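Local coordinates for protein halogenase (Chondromyces crocatus, PDB 3E1T) that probably chlorinates a precursor of chondrochloren, using flavin-adenine dinucleotide as cofactor, as a variant of the FAD-dependent halogenases, at residues D66-A71 with D114-R119. Residues are numbered along the deposited sequence; the frame is centred on the assembly and turned at random.
Sequences DEMKRA and DDMLLR
Met116 sets its CG anti to the backbone N (chi1 171°) and stays extended to the methyl, so that the whole chain reaches from helix 110-123 to helix 65-69. Glu67 starts out the same way, CG anti to its own N at chi1 -152°, and reaches back, the two side chains sliding past each other in opposite directions. Their overlap is measured at both ends: Met116 CE lies 3.8 Å from Glu67 CB, while Met116 CG lies 3.8 Å from Glu67 OE2. Met68 instead bends at chi2 and chi3 and crosses Met116 at about a right angle, its SD 3.5 Å from Met116 CE. That methyl also comes 3.5 Å from Met68 N and 3.7 Å from Glu67 C, so it is pressed against the backbone of the helix as well as its side chains. An alanine in place of Met116 would take away this methyl and sulfur, which would probably open a gap beside Met68 and leave the aliphatic part of Glu67 without its apolar neighbour.

No direct hydrogen bond joins the two segments; a water does so, donating to Glu67 OE2 (2.7 Å) and to the carbonyl oxygen Met116 O (2.9 Å). The other carboxylate oxygen, Glu67 OE1, forms a salt bridge with Arg123 at the end of helix 110-123, so acid, water and arginine tie the helices together beside the apolar contact. Met68 is buried, and Val55, Cys59 and Tyr106 add to its surroundings. Leu117 and Leu118 touch helix 17-27, whose N-terminal end overlaps a glycine-rich sequence consistent with the Rossmann-type FAD-binding motif, and the Met68 side chain remains about 12 Å from the FAD. The contact thus joins two helices by methionine packing and a water bridge within the FAD-binding region of a flavin-dependent halogenase.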
ATOM      1  N   ASP A  66       2.394 -15.074  17.533  1.00 53.33           N
ATOM      2  CA  ASP A  66       3.015 -16.396  17.592  1.00 54.21           C
ATOM      3  C   ASP A  66       2.958 -17.099  16.240  1.00 54.19           C
ATOM      4  O   ASP A  66       3.956 -17.667  15.795  1.00 54.37           O
ATOM      5  CB  ASP A  66       2.376 -17.264  18.688  1.00 54.74           C
ATOM      6  CG  ASP A  66       2.298 -16.557  20.042  1.00 56.25           C
ATOM      7  OD1 ASP A  66       1.661 -17.122  20.963  1.00 58.46           O
ATOM      8  OD2 ASP A  66       2.855 -15.443  20.197  1.00 57.86           O
ATOM      9  N   GLU A  67       1.801 -17.035  15.582  1.00 54.32           N
ATOM     10  CA  GLU A  67       1.616 -17.673  14.276  1.00 54.70           C
ATOM     11  C   GLU A  67       2.492 -17.054  13.174  1.00 54.69           C
ATOM     12  O   GLU A  67       2.922 -17.751  12.252  1.00 54.80           O
ATOM     13  CB  GLU A  67       0.142 -17.662  13.873  1.00 54.59           C
ATOM     14  CG  GLU A  67      -0.247 -18.816  12.951  1.00 54.99           C
ATOM     15  CD  GLU A  67      -1.707 -18.775  12.507  1.00 55.48           C
ATOM     16  OE1 GLU A  67      -2.545 -18.157  13.208  1.00 55.67           O
ATOM     17  OE2 GLU A  67      -2.017 -19.377  11.450  1.00 56.50           O
ATOM     18  N   MET A  68       2.759 -15.754  13.283  1.00 54.84           N
ATOM     19  CA  MET A  68       3.677 -15.059  12.374  1.00 55.23           C
ATOM     20  C   MET A  68       5.102 -15.605  12.508  1.00 55.26           C
ATOM     21  O   MET A  68       5.772 -15.860  11.501  1.00 55.21           O
ATOM     22  CB  MET A  68       3.682 -13.555  12.663  1.00 55.19           C
ATOM     23  CG  MET A  68       2.352 -12.852  12.457  1.00 56.34           C
ATOM     24  SD  MET A  68       2.093 -12.310  10.761  1.00 58.01           S
ATOM     25  CE  MET A  68       2.999 -10.759  10.794  1.00 57.10           C
ATOM     26  N   LYS A  69       5.544 -15.780  13.754  1.00 55.42           N
ATOM     27  CA  LYS A  69       6.874 -16.308  14.081  1.00 55.62           C
ATOM     28  C   LYS A  69       7.136 -17.683  13.475  1.00 55.52           C
ATOM     29  O   LYS A  69       8.239 -17.959  12.995  1.00 55.74           O
ATOM     30  CB  LYS A  69       7.044 -16.418  15.595  1.00 55.90           C
ATOM     31  CG  LYS A  69       7.070 -15.105  16.358  1.00 56.62           C
ATOM     32  CD  LYS A  69       7.219 -15.385  17.854  1.00 58.05           C
ATOM     33  CE  LYS A  69       7.929 -14.250  18.580  1.00 59.00           C
ATOM     34  NZ  LYS A  69       7.045 -13.069  18.814  1.00 59.45           N
ATOM     35  N   ARG A  70       6.113 -18.533  13.504  1.00 55.27           N
ATOM     36  CA  ARG A  70       6.232 -19.942  13.139  1.00 55.02           C
ATOM     37  C   ARG A  70       6.174 -20.143  11.631  1.00 54.21           C
ATOM     38  O   ARG A  70       6.430 -21.244  11.124  1.00 54.21           O
ATOM     39  CB  ARG A  70       5.127 -20.760  13.826  1.00 55.15           C
ATOM     40  CG  ARG A  70       5.077 -20.587  15.348  1.00 56.02           C
ATOM     41  CD  ARG A  70       4.169 -21.611  16.019  1.00 56.26           C
ATOM     42  NE  ARG A  70       2.759 -21.221  16.054  1.00 59.41           N
ATOM     43  CZ  ARG A  70       1.820 -21.678  15.224  1.00 60.04           C
ATOM     44  NH1 ARG A  70       2.132 -22.549  14.270  1.00 60.86           N
ATOM     45  NH2 ARG A  70       0.561 -21.264  15.348  1.00 59.58           N
ATOM     46  N   ALA A  71       5.854 -19.063  10.921  1.00 53.26           N
ATOM     47  CA  ALA A  71       5.595 -19.111   9.488  1.00 51.99           C
ATOM     48  C   ALA A  71       6.849 -19.261   8.634  1.00 51.15           C
ATOM     49  O   ALA A  71       6.779 -19.777   7.520  1.00 51.09           O
ATOM     50  CB  ALA A  71       4.807 -17.891   9.063  1.00 52.08           C
ATOM     51  N   ASP A 114      -2.175 -13.665   3.510  1.00 39.30           N
ATOM     52  CA  ASP A 114      -3.600 -13.331   3.444  1.00 39.82           C
ATOM     53  C   ASP A 114      -4.431 -14.506   3.969  1.00 40.55           C
ATOM     54  O   ASP A 114      -5.331 -14.309   4.774  1.00 40.14           O
ATOM     55  CB  ASP A 114      -4.030 -12.985   2.016  1.00 39.51           C
ATOM     56  CG  ASP A 114      -3.409 -11.684   1.500  1.00 39.03           C
ATOM     57  OD1 ASP A 114      -2.627 -11.055   2.232  1.00 37.35           O
ATOM     58  OD2 ASP A 114      -3.704 -11.295   0.350  1.00 39.18           O
ATOM     59  N   ASP A 115      -4.108 -15.720   3.506  1.00 41.57           N
ATOM     60  CA  ASP A 115      -4.785 -16.955   3.955  1.00 42.75           C
ATOM     61  C   ASP A 115      -4.709 -17.073   5.473  1.00 43.02           C
ATOM     62  O   ASP A 115      -5.723 -17.249   6.145  1.00 43.29           O
ATOM     63  CB  ASP A 115      -4.178 -18.191   3.285  1.00 42.88           C
ATOM     64  CG  ASP A 115      -4.983 -19.462   3.549  1.00 45.20           C
ATOM     65  OD1 ASP A 115      -6.232 -19.432   3.427  1.00 46.61           O
ATOM     66  OD2 ASP A 115      -4.362 -20.496   3.869  1.00 46.44           O
ATOM     67  N   MET A 116      -3.499 -16.945   6.007  1.00 43.27           N
ATOM     68  CA  MET A 116      -3.288 -16.901   7.446  1.00 43.92           C
ATOM     69  C   MET A 116      -4.216 -15.882   8.118  1.00 42.99           C
ATOM     70  O   MET A 116      -4.870 -16.194   9.116  1.00 43.29           O
ATOM     71  CB  MET A 116      -1.811 -16.608   7.739  1.00 43.99           C
ATOM     72  CG  MET A 116      -1.483 -16.330   9.186  1.00 45.34           C
ATOM     73  SD  MET A 116       0.295 -16.235   9.520  1.00 47.17           S
ATOM     74  CE  MET A 116       0.200 -15.216  10.984  1.00 46.19           C
ATOM     75  N   LEU A 117      -4.288 -14.679   7.558  1.00 42.08           N
ATOM     76  CA  LEU A 117      -5.156 -13.619   8.071  1.00 41.32           C
ATOM     77  C   LEU A 117      -6.649 -13.933   7.980  1.00 40.55           C
ATOM     78  O   LEU A 117      -7.411 -13.560   8.877  1.00 40.13           O
ATOM     79  CB  LEU A 117      -4.881 -12.283   7.349  1.00 41.35           C
ATOM     80  CG  LEU A 117      -3.575 -11.514   7.583  1.00 42.03           C
ATOM     81  CD1 LEU A 117      -3.489 -10.313   6.632  1.00 41.52           C
ATOM     82  CD2 LEU A 117      -3.418 -11.053   9.020  1.00 41.98           C
ATOM     83  N   LEU A 118      -7.070 -14.570   6.887  1.00 40.19           N
ATOM     84  CA  LEU A 118      -8.502 -14.837   6.671  1.00 40.40           C
ATOM     85  C   LEU A 118      -8.982 -15.966   7.582  1.00 40.85           C
ATOM     86  O   LEU A 118     -10.093 -15.913   8.108  1.00 40.78           O
ATOM     87  CB  LEU A 118      -8.816 -15.154   5.201  1.00 40.00           C
ATOM     88  CG  LEU A 118     -10.295 -15.046   4.761  1.00 39.62           C
ATOM     89  CD1 LEU A 118     -10.904 -13.655   4.998  1.00 38.91           C
ATOM     90  CD2 LEU A 118     -10.460 -15.421   3.316  1.00 40.05           C
ATOM     91  N   ARG A 119      -8.129 -16.971   7.768  1.00 41.32           N
ATOM     92  CA  ARG A 119      -8.379 -18.046   8.734  1.00 42.02           C
ATOM     93  C   ARG A 119      -8.576 -17.486  10.148  1.00 42.17           C
ATOM     94  O   ARG A 119      -9.449 -17.954  10.886  1.00 42.21           O
ATOM     95  CB  ARG A 119      -7.234 -19.061   8.696  1.00 42.04           C
ATOM     96  CG  ARG A 119      -7.448 -20.263   7.767  1.00 43.18           C
ATOM     97  CD  ARG A 119      -7.700 -19.891   6.310  1.00 44.41           C
ATOM     98  NE  ARG A 119      -9.092 -19.498   6.065  1.00 46.42           N
ATOM     99  CZ  ARG A 119      -9.612 -19.261   4.863  1.00 47.13           C
ATOM    100  NH1 ARG A 119      -8.870 -19.376   3.770  1.00 47.89           N
ATOM    101  NH2 ARG A 119     -10.887 -18.913   4.749  1.00 48.87           N
TER
HETATM  102  O   HOH W   1      -4.440 -18.357  11.067  1.00 34.23           O